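PDB 1KNV: Bse634I restriction endonuclease from Geobacillus stearothermophilus, which cuts double-stranded DNA as a type II restriction endonuclease, a probably metal-dependent nuclease of the PD-(D/E)XK clan. Local coordinates for residues L191-L201 with E233-V244; R206-K217 with A247-H258. One frame throughout, in Å; residues are numbered along the deposited sequence.

Contact 1 (L191-L201 with E233-V244)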
loop_
_atom_site.group_PDB
_atom_site.type_symbol
_atom_site.label_atom_id
_atom_site.label_comp_id
_atom_site.label_asym_id
_atom_site.label_seq_id
_atom_site.Cartn_x
_atom_site.Cartn_y
_atom_site.Cartn_z
ATOM N N LEU B 191 18.386 -14.261 3.107
ATOM C CA LEU B 191 18.514 -14.065 4.557
ATOM C C LEU B 191 17.239 -14.623 5.130
ATOM O O LEU B 191 16.195 -14.386 4.607
ATOM C CB LEU B 191 18.442 -12.650 4.951
ATOM C CG LEU B 191 19.250 -11.848 4.012
ATOM C CD1 LEU B 191 18.927 -10.533 4.343
ATOM C CD2 LEU B 191 20.665 -12.046 4.217
ATOM N N VAL B 192 17.327 -15.340 6.207
ATOM C CA VAL B 192 16.117 -15.830 6.751
ATOM C C VAL B 192 15.884 -15.154 8.047
ATOM O O VAL B 192 14.753 -14.829 8.339
ATOM C CB VAL B 192 16.105 -17.363 6.767
ATOM C CG1 VAL B 192 15.948 -17.803 5.289
ATOM C CG2 VAL B 192 17.341 -17.937 7.328
ATOM N N ALA B 193 16.971 -14.744 8.695
ATOM C CA ALA B 193 16.810 -14.071 9.956
ATOM C C ALA B 193 18.053 -13.349 10.461
ATOM O O ALA B 193 19.181 -13.600 10.022
ATOM C CB ALA B 193 16.330 -15.066 10.987
ATOM N N GLY B 194 17.812 -12.458 11.416
ATOM C CA GLY B 194 18.866 -11.705 12.067
ATOM C C GLY B 194 18.602 -11.802 13.559
ATOM O O GLY B 194 17.450 -11.897 13.974
ATOM N N VAL B 195 19.658 -11.811 14.369
ATOM C CA VAL B 195 19.490 -11.887 15.819
ATOM C C VAL B 195 20.259 -10.761 16.502
ATOM O O VAL B 195 21.415 -10.497 16.170
ATOM C CB VAL B 195 19.997 -13.242 16.402
ATOM C CG1 VAL B 195 19.614 -13.348 17.890
ATOM C CG2 VAL B 195 19.407 -14.406 15.626
ATOM N N GLY B 196 19.602 -10.085 17.439
ATOM C CA GLY B 196 20.257 -9.026 18.181
ATOM C C GLY B 196 20.618 -9.627 19.525
ATOM O O GLY B 196 19.729 -10.033 20.266
ATOM N N LEU B 197 21.913 -9.706 19.834
ATOM C CA LEU B 197 22.380 -10.284 21.096
ATOM C C LEU B 197 22.576 -9.206 22.158
ATOM O O LEU B 197 23.358 -8.272 21.948
ATOM C CB LEU B 197 23.703 -11.015 20.872
ATOM C CG LEU B 197 23.702 -12.100 19.802
ATOM C CD1 LEU B 197 25.111 -12.626 19.631
ATOM C CD2 LEU B 197 22.750 -13.220 20.190
ATOM N N LYS B 198 21.880 -9.331 23.294
ATOM C CA LYS B 198 21.988 -8.336 24.367
ATOM C C LYS B 198 22.415 -8.930 25.712
ATOM O O LYS B 198 21.999 -10.026 26.084
ATOM C CB LYS B 198 20.655 -7.594 24.563
ATOM C CG LYS B 198 20.079 -6.934 23.323
ATOM C CD LYS B 198 21.006 -5.889 22.712
ATOM C CE LYS B 198 20.378 -5.320 21.442
ATOM N NZ LYS B 198 21.312 -4.460 20.697
ATOM N N THR B 199 23.234 -8.183 26.445
ATOM C CA THR B 199 23.714 -8.627 27.746
ATOM C C THR B 199 22.549 -8.866 28.699
ATOM O O THR B 199 22.583 -9.768 29.535
ATOM C CB THR B 199 24.658 -7.586 28.353
ATOM O OG1 THR B 199 25.809 -7.454 27.512
ATOM C CG2 THR B 199 25.103 -8.012 29.730
ATOM N N SER B 200 21.518 -8.045 28.561
ATOM C CA SER B 200 20.327 -8.158 29.386
ATOM C C SER B 200 19.244 -7.362 28.693
ATOM O O SER B 200 19.511 -6.692 27.697
ATOM C CB SER B 200 20.579 -7.574 30.776
ATOM O OG SER B 200 20.846 -6.184 30.700
ATOM N N LEU B 201 18.028 -7.426 29.219
ATOM C CA LEU B 201 16.929 -6.689 28.621
ATOM C C LEU B 201 16.648 -5.382 29.350
ATOM O O LEU B 201 15.504 -4.921 29.444
ATOM C CB LEU B 201 15.677 -7.565 28.540
ATOM C CG LEU B 201 15.852 -8.725 27.548
ATOM C CD1 LEU B 201 14.556 -9.498 27.386
ATOM C CD2 LEU B 201 16.317 -8.161 26.207
ATOM N N GLU B 233 10.478 -14.019 3.224
ATOM C CA GLU B 233 10.309 -13.819 4.661
ATOM C C GLU B 233 11.599 -13.480 5.381
ATOM O O GLU B 233 12.646 -14.063 5.104
ATOM C CB GLU B 233 9.767 -15.084 5.318
ATOM C CG GLU B 233 8.274 -15.260 5.290
ATOM C CD GLU B 233 7.852 -16.447 6.132
ATOM O OE1 GLU B 233 8.126 -17.606 5.725
ATOM O OE2 GLU B 233 7.261 -16.213 7.212
ATOM N N PHE B 234 11.522 -12.538 6.310
ATOM C CA PHE B 234 12.680 -12.189 7.109
ATOM C C PHE B 234 12.219 -12.009 8.541
ATOM O O PHE B 234 11.357 -11.174 8.813
ATOM C CB PHE B 234 13.328 -10.900 6.649
ATOM C CG PHE B 234 14.481 -10.485 7.507
ATOM C CD1 PHE B 234 15.687 -11.170 7.446
ATOM C CD2 PHE B 234 14.349 -9.435 8.407
ATOM C CE1 PHE B 234 16.744 -10.816 8.269
ATOM C CE2 PHE B 234 15.401 -9.069 9.238
ATOM C CZ PHE B 234 16.600 -9.760 9.169
ATOM N N LYS B 235 12.789 -12.799 9.447
ATOM C CA LYS B 235 12.442 -12.732 10.859
ATOM C C LYS B 235 13.599 -12.134 11.649
ATOM O O LYS B 235 14.761 -12.356 11.331
ATOM C CB LYS B 235 12.158 -14.128 11.390
ATOM C CG LYS B 235 11.019 -14.838 10.710
ATOM C CD LYS B 235 9.696 -14.454 11.326
ATOM C CE LYS B 235 8.557 -15.273 10.734
ATOM N NZ LYS B 235 8.350 -14.951 9.290
ATOM N N TYR B 236 13.276 -11.385 12.690
ATOM C CA TYR B 236 14.298 -10.791 13.527
ATOM C C TYR B 236 14.078 -11.252 14.956
ATOM O O TYR B 236 12.955 -11.229 15.458
ATOM C CB TYR B 236 14.243 -9.270 13.432
ATOM C CG TYR B 236 15.271 -8.595 14.300
ATOM C CD1 TYR B 236 14.924 -8.078 15.546
ATOM C CD2 TYR B 236 16.608 -8.519 13.901
ATOM C CE1 TYR B 236 15.881 -7.502 16.381
ATOM C CE2 TYR B 236 17.572 -7.952 14.727
ATOM C CZ TYR B 236 17.202 -7.446 15.968
ATOM O OH TYR B 236 18.154 -6.896 16.807
ATOM N N TYR B 237 15.157 -11.674 15.606
ATOM C CA TYR B 237 15.088 -12.179 16.977
ATOM C C TYR B 237 16.022 -11.485 17.965
ATOM O O TYR B 237 17.002 -10.841 17.593
ATOM C CB TYR B 237 15.429 -13.667 17.002
ATOM C CG TYR B 237 14.547 -14.525 16.141
ATOM C CD1 TYR B 237 13.343 -15.027 16.627
ATOM C CD2 TYR B 237 14.908 -14.824 14.832
ATOM C CE1 TYR B 237 12.520 -15.812 15.827
ATOM C CE2 TYR B 237 14.098 -15.601 14.025
ATOM C CZ TYR B 237 12.906 -16.094 14.526
ATOM O OH TYR B 237 12.115 -16.881 13.731
ATOM N N GLY B 238 15.703 -11.650 19.240
ATOM C CA GLY B 238 16.529 -11.102 20.289
ATOM C C GLY B 238 16.969 -12.266 21.157
ATOM O O GLY B 238 16.250 -13.255 21.288
ATOM N N ALA B 239 18.167 -12.169 21.722
ATOM C CA ALA B 239 18.704 -13.195 22.614
ATOM C C ALA B 239 19.365 -12.461 23.780
ATOM O O ALA B 239 20.293 -11.675 23.578
ATOM C CB ALA B 239 19.727 -14.055 21.893
ATOM N N SER B 240 18.871 -12.703 24.993
ATOM C CA SER B 240 19.411 -12.071 26.193
ATOM C C SER B 240 20.325 -13.038 26.928
ATOM O O SER B 240 20.131 -14.253 26.860
ATOM C CB SER B 240 18.275 -11.652 27.128
ATOM O OG SER B 240 18.788 -11.114 28.337
ATOM N N SER B 241 21.323 -12.508 27.627
ATOM C CA SER B 241 22.228 -13.365 28.386
ATOM C C SER B 241 21.673 -13.610 29.795
ATOM O O SER B 241 22.267 -14.345 30.584
ATOM C CB SER B 241 23.623 -12.749 28.458
ATOM O OG SER B 241 24.303 -12.919 27.228
ATOM N N GLU B 242 20.523 -13.002 30.087
ATOM C CA GLU B 242 19.843 -13.145 31.374
ATOM C C GLU B 242 18.476 -13.766 31.123
ATOM O O GLU B 242 17.959 -13.697 30.015
ATOM C CB GLU B 242 19.631 -11.778 32.034
ATOM C CG GLU B 242 20.901 -11.038 32.414
ATOM C CD GLU B 242 21.727 -11.789 33.441
ATOM O OE1 GLU B 242 21.152 -12.251 34.452
ATOM O OE2 GLU B 242 22.954 -11.915 33.246
ATOM N N PRO B 243 17.872 -14.389 32.146
ATOM C CA PRO B 243 16.550 -14.993 31.958
ATOM C C PRO B 243 15.600 -13.901 31.480
ATOM O O PRO B 243 15.823 -12.724 31.763
ATOM C CB PRO B 243 16.202 -15.490 33.356
ATOM C CG PRO B 243 17.543 -15.866 33.918
ATOM C CD PRO B 243 18.404 -14.693 33.488
ATOM N N VAL B 244 14.548 -14.274 30.758
ATOM C CA VAL B 244 13.609 -13.278 30.252
ATOM C C VAL B 244 12.316 -13.238 31.070
ATOM O O VAL B 244 11.607 -14.246 31.199
ATOM C CB VAL B 244 13.281 -13.530 28.740
ATOM C CG1 VAL B 244 12.310 -12.479 28.217
ATOM C CG2 VAL B 244 14.559 -13.491 27.919
HETATM O O HOH W 1 23.365 -12.477 24.462
HETATM O O HOH W 2 24.609 -10.520 31.778
#
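Ala193 sets its CB against the edge of the Tyr237 ring, in the ring plane, with CE2 3.8 Å away. The ring of Phe234 meets strand 191-198 obliquely: its CE1 comes 3.6 Å from Ala193 C, while CD1 touches Leu191 CB. Tyr236 is also tilted to its neighbours and runs along the backbone from Gly194 to Gly196. With CG anti to the backbone N (chi1 179°), its ring follows that strand until OH stands 3.3 Å from Gly196 CA, where a CB on Gly196 would collide with the hydroxyl. A CB on Gly194 would likewise press on Phe234 CZ.

Between the face of Phe234 and Tyr236 and the face of Tyr237, the two strands run parallel, with axes at 22°, and seven backbone hydrogen bonds pass back and forth between them. Gly196 N to Tyr237 O is the shortest at 2.7 Å; Ser241 N to Lys198 O, at the C-terminal end of the ladder, is the most bent (134°). Ala239 CB touches Leu197 CD2 at 3.6 Å and also Val195 CG1, on the face that also carries Tyr237. Where the strands end, Ser240 OG accepts from Glu242 N in an ST turn, and one water joins Lys198 O to Ser241 OG. Leu201 CD1 rests on Val244 CG1.

The pair forms a right-handed beta-alpha-beta crossover in the mixed sheet of the nuclease core. Leu197, part of a calcium site seen for this protein but empty here, donates its backbone N-H to Asp146 OD2. Helix 203-227 covers the face of Tyr236 and Lys198, with Glu212 OE2 probably hydrogen-bonded to Tyr236 OH; helix 281-291 covers the face of Ala193, Val195, Tyr237 and Ala239. Strands 147-151 and 273-276 flank the pair.

Contact 2 (R206-K217 with A247-H258)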
loop_
_atom_site.group_PDB
_atom_site.type_symbol
_atom_site.label_atom_id
_atom_site.label_comp_id
_atom_site.label_asym_id
_atom_site.label_seq_id
_atom_site.Cartn_x
_atom_site.Cartn_y
_atom_site.Cartn_z
ATOM N N ARG B 206 16.580 -3.373 25.513
ATOM C CA ARG B 206 15.348 -3.944 25.009
ATOM C C ARG B 206 14.862 -3.071 23.847
ATOM O O ARG B 206 14.382 -3.574 22.828
ATOM C CB ARG B 206 14.304 -3.962 26.116
ATOM C CG ARG B 206 13.178 -4.913 25.862
ATOM C CD ARG B 206 12.178 -4.829 26.987
ATOM N NE ARG B 206 11.411 -3.596 26.887
ATOM C CZ ARG B 206 10.583 -3.146 27.821
ATOM N NH1 ARG B 206 10.412 -3.826 28.947
ATOM N NH2 ARG B 206 9.917 -2.015 27.618
ATOM N N LEU B 207 14.997 -1.759 24.015
ATOM C CA LEU B 207 14.575 -0.812 23.001
ATOM C C LEU B 207 15.420 -0.991 21.747
ATOM O O LEU B 207 14.913 -0.852 20.634
ATOM C CB LEU B 207 14.689 0.625 23.522
ATOM C CG LEU B 207 14.077 1.708 22.626
ATOM C CD1 LEU B 207 12.592 1.454 22.468
ATOM C CD2 LEU B 207 14.311 3.082 23.225
ATOM N N GLN B 208 16.700 -1.311 21.912
ATOM C CA GLN B 208 17.567 -1.526 20.756
ATOM C C GLN B 208 17.066 -2.697 19.919
ATOM O O GLN B 208 17.149 -2.666 18.696
ATOM C CB GLN B 208 18.992 -1.804 21.196
ATOM C CG GLN B 208 19.621 -0.643 21.896
ATOM C CD GLN B 208 20.927 -1.017 22.555
ATOM O OE1 GLN B 208 21.537 -0.203 23.245
ATOM N NE2 GLN B 208 21.367 -2.249 22.347
ATOM N N LEU B 209 16.559 -3.739 20.571
ATOM C CA LEU B 209 16.042 -4.884 19.839
ATOM C C LEU B 209 14.823 -4.441 19.064
ATOM O O LEU B 209 14.704 -4.711 17.876
ATOM C CB LEU B 209 15.642 -6.006 20.790
ATOM C CG LEU B 209 16.813 -6.709 21.463
ATOM C CD1 LEU B 209 16.305 -7.762 22.421
ATOM C CD2 LEU B 209 17.690 -7.332 20.395
ATOM N N VAL B 210 13.921 -3.742 19.742
ATOM C CA VAL B 210 12.690 -3.272 19.116
ATOM C C VAL B 210 12.935 -2.381 17.901
ATOM O O VAL B 210 12.341 -2.581 16.848
ATOM C CB VAL B 210 11.799 -2.513 20.142
ATOM C CG1 VAL B 210 10.646 -1.861 19.440
ATOM C CG2 VAL B 210 11.270 -3.480 21.200
ATOM N N HIS B 211 13.819 -1.403 18.035
ATOM C CA HIS B 211 14.072 -0.498 16.924
ATOM C C HIS B 211 14.772 -1.187 15.772
ATOM O O HIS B 211 14.440 -0.964 14.613
ATOM C CB HIS B 211 14.906 0.696 17.373
ATOM C CG HIS B 211 15.129 1.697 16.285
ATOM N ND1 HIS B 211 14.089 2.322 15.631
ATOM C CD2 HIS B 211 16.267 2.138 15.695
ATOM C CE1 HIS B 211 14.577 3.101 14.682
ATOM N NE2 HIS B 211 15.896 3.008 14.700
ATOM N N GLU B 212 15.751 -2.021 16.095
ATOM C CA GLU B 212 16.496 -2.738 15.075
ATOM C C GLU B 212 15.562 -3.654 14.285
ATOM O O GLU B 212 15.674 -3.761 13.065
ATOM C CB GLU B 212 17.646 -3.524 15.715
ATOM C CG GLU B 212 18.372 -4.431 14.744
ATOM C CD GLU B 212 19.786 -4.768 15.180
ATOM O OE1 GLU B 212 20.700 -3.962 14.901
ATOM O OE2 GLU B 212 19.989 -5.831 15.802
ATOM N N GLY B 213 14.628 -4.297 14.974
ATOM C CA GLY B 213 13.685 -5.161 14.285
ATOM C C GLY B 213 12.827 -4.360 13.319
ATOM O O GLY B 213 12.536 -4.813 12.217
ATOM N N ASN B 214 12.413 -3.165 13.723
ATOM C CA ASN B 214 11.597 -2.316 12.855
ATOM C C ASN B 214 12.370 -1.842 11.644
ATOM O O ASN B 214 11.837 -1.830 10.537
ATOM C CB ASN B 214 11.081 -1.105 13.622
ATOM C CG ASN B 214 9.772 -1.384 14.301
ATOM O OD1 ASN B 214 8.759 -1.606 13.633
ATOM N ND2 ASN B 214 9.777 -1.391 15.633
ATOM N N ILE B 215 13.627 -1.454 11.868
ATOM C CA ILE B 215 14.510 -0.962 10.805
ATOM C C ILE B 215 14.802 -2.025 9.749
ATOM O O ILE B 215 14.654 -1.776 8.543
ATOM C CB ILE B 215 15.861 -0.451 11.383
ATOM C CG1 ILE B 215 15.650 0.884 12.084
ATOM C CG2 ILE B 215 16.883 -0.265 10.267
ATOM C CD1 ILE B 215 15.285 2.004 11.118
ATOM N N LEU B 216 15.209 -3.207 10.200
ATOM C CA LEU B 216 15.530 -4.285 9.282
ATOM C C LEU B 216 14.307 -4.895 8.593
ATOM O O LEU B 216 14.321 -5.128 7.384
ATOM C CB LEU B 216 16.326 -5.366 10.016
ATOM C CG LEU B 216 17.693 -4.896 10.525
ATOM C CD1 LEU B 216 18.326 -5.986 11.361
ATOM C CD2 LEU B 216 18.589 -4.528 9.339
ATOM N N LYS B 217 13.249 -5.162 9.351
ATOM C CA LYS B 217 12.053 -5.738 8.751
ATOM C C LYS B 217 11.398 -4.805 7.729
ATOM O O LYS B 217 10.909 -5.259 6.696
ATOM C CB LYS B 217 11.033 -6.119 9.824
ATOM C CG LYS B 217 11.362 -7.396 10.559
ATOM C CD LYS B 217 10.164 -7.833 11.385
ATOM C CE LYS B 217 10.360 -9.227 11.899
ATOM N NZ LYS B 217 9.088 -9.773 12.429
ATOM N N ALA B 247 7.414 -9.489 31.829
ATOM C CA ALA B 247 7.280 -8.066 31.552
ATOM C C ALA B 247 8.019 -7.726 30.265
ATOM O O ALA B 247 7.481 -7.041 29.400
ATOM C CB ALA B 247 7.831 -7.243 32.705
ATOM N N ASP B 248 9.251 -8.205 30.143
ATOM C CA ASP B 248 10.034 -7.950 28.943
ATOM C C ASP B 248 9.466 -8.710 27.759
ATOM O O ASP B 248 9.418 -8.193 26.651
ATOM C CB ASP B 248 11.493 -8.341 29.154
ATOM C CG ASP B 248 12.207 -7.404 30.101
ATOM O OD1 ASP B 248 11.929 -6.183 30.047
ATOM O OD2 ASP B 248 13.054 -7.888 30.886
ATOM N N ASP B 249 9.035 -9.939 27.985
ATOM C CA ASP B 249 8.469 -10.707 26.900
ATOM C C ASP B 249 7.225 -9.994 26.371
ATOM O O ASP B 249 7.008 -9.913 25.162
ATOM C CB ASP B 249 8.093 -12.098 27.370
ATOM C CG ASP B 249 7.804 -13.023 26.221
ATOM O OD1 ASP B 249 8.770 -13.557 25.630
ATOM O OD2 ASP B 249 6.605 -13.193 25.900
ATOM N N ASP B 250 6.402 -9.485 27.282
ATOM C CA ASP B 250 5.194 -8.759 26.901
ATOM C C ASP B 250 5.563 -7.579 26.010
ATOM O O ASP B 250 4.986 -7.387 24.938
ATOM C CB ASP B 250 4.473 -8.226 28.148
ATOM C CG ASP B 250 3.673 -9.296 28.880
ATOM O OD1 ASP B 250 3.188 -8.995 30.000
ATOM O OD2 ASP B 250 3.522 -10.424 28.345
ATOM N N ALA B 251 6.524 -6.790 26.481
ATOM C CA ALA B 251 6.989 -5.616 25.768
ATOM C C ALA B 251 7.568 -5.949 24.403
ATOM O O ALA B 251 7.436 -5.159 23.480
ATOM C CB ALA B 251 8.024 -4.884 26.602
ATOM N N LEU B 252 8.185 -7.116 24.279
ATOM C CA LEU B 252 8.796 -7.526 23.019
ATOM C C LEU B 252 7.748 -8.130 22.072
ATOM O O LEU B 252 8.075 -8.873 21.146
ATOM C CB LEU B 252 9.916 -8.522 23.274
ATOM C CG LEU B 252 11.177 -7.976 23.937
ATOM C CD1 LEU B 252 12.173 -9.099 24.168
ATOM C CD2 LEU B 252 11.743 -6.915 23.032
ATOM N N GLN B 253 6.479 -7.783 22.302
ATOM C CA GLN B 253 5.363 -8.247 21.466
ATOM C C GLN B 253 4.873 -7.080 20.617
ATOM O O GLN B 253 3.990 -7.231 19.781
ATOM C CB GLN B 253 4.205 -8.778 22.311
ATOM C CG GLN B 253 4.403 -10.181 22.832
ATOM C CD GLN B 253 3.218 -10.654 23.648
ATOM O OE1 GLN B 253 2.080 -10.216 23.463
ATOM N NE2 GLN B 253 3.476 -11.578 24.565
ATOM N N THR B 254 5.480 -5.919 20.830
ATOM C CA THR B 254 5.154 -4.698 20.105
ATOM C C THR B 254 5.159 -4.961 18.586
ATOM O O THR B 254 6.071 -5.596 18.049
ATOM C CB THR B 254 6.166 -3.579 20.485
ATOM O OG1 THR B 254 5.869 -2.381 19.769
ATOM C CG2 THR B 254 7.575 -4.001 20.162
ATOM N N ALA B 255 4.115 -4.484 17.912
ATOM C CA ALA B 255 3.954 -4.654 16.473
ATOM C C ALA B 255 4.921 -3.828 15.615
ATOM O O ALA B 255 5.187 -2.664 15.901
ATOM C CB ALA B 255 2.527 -4.315 16.092
ATOM N N ALA B 256 5.447 -4.431 14.557
ATOM C CA ALA B 256 6.336 -3.711 13.659
ATOM C C ALA B 256 5.477 -2.554 13.149
ATOM O O ALA B 256 4.421 -2.787 12.570
ATOM C CB ALA B 256 6.750 -4.625 12.513
ATOM N N THR B 257 5.910 -1.316 13.365
ATOM C CA THR B 257 5.114 -0.161 12.947
ATOM C C THR B 257 4.721 -0.087 11.473
ATOM O O THR B 257 3.660 0.458 11.135
ATOM C CB THR B 257 5.794 1.185 13.332
ATOM O OG1 THR B 257 7.025 1.338 12.619
ATOM C CG2 THR B 257 6.069 1.237 14.819
ATOM N N HIS B 258 5.551 -0.624 10.587
ATOM C CA HIS B 258 5.207 -0.565 9.172
ATOM C C HIS B 258 4.065 -1.510 8.814
ATOM O O HIS B 258 3.481 -1.407 7.732
ATOM C CB HIS B 258 6.433 -0.855 8.279
ATOM C CG HIS B 258 6.904 -2.274 8.313
ATOM N ND1 HIS B 258 7.769 -2.754 9.273
ATOM C CD2 HIS B 258 6.613 -3.331 7.511
ATOM C CE1 HIS B 258 7.987 -4.041 9.065
ATOM N NE2 HIS B 258 7.296 -4.416 8.002
HETATM O O HOH W 3 7.334 -1.483 17.196
HETATM O O HOH W 4 8.541 -1.025 11.025
#
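Arg206 lays one face of its guanidinium over Ala251 CB, which sits above the centre of the group with CZ 3.3 Å away, and turns its edge to Asp248. There NH1 donates to Asp248 OD1 at 3.0 Å in a salt bridge, in the guanidinium plane, although the carboxylate is turned 71° from it. The bend at chi3 (74°) brings the group round while CG stays against Leu252 CD2. An alanine here would remove the guanidinium, and Asp248 would probably lose its charge partner and Ala251 its cover.

Val210 and Thr254 then meet tip to tip, Val210 CG1 to Thr254 CG2 at 3.8 Å. This is the helix of the beta-alpha-beta unit being flanked by the end of helix 246-251 and the extended chain beyond it, on a side where a second subunit also packs: its His211 lies on Val210.

Farther on, Asn214 is gripped at both ends of its amide. OD1 accepts from Thr257 N at 2.9 Å and from a water that also binds His258 N; ND2 gives to a second water, held by Ala255 O, and weakly to Val210 O. His258 brings CE1 to Lys217 CB at 3.8 Å, while Lys217 NZ reaches Asp272 and Glu268.

After the earlier helices and strands, the chain lays down strand 191-198, climbs through the turn at Thr199 to Leu201, comes back through helix 203-227, then runs along strand 235-240 in the same direction as the first strand, where contact 1 closes the crossover loop. It then runs through helix 246-251 and the extended chain beyond, alongside helix 203-227, where contact 2 closes a second loop that starts within the first. The two therefore cross, their segments alternating, with centres about 10 Å apart. Helix 203-227 is the shared element: Leu209 meets Tyr236 on its sheet side, while Val210 and Asn214 serve contact 2. Together they tie sheet, helix and the chain at the subunit interface.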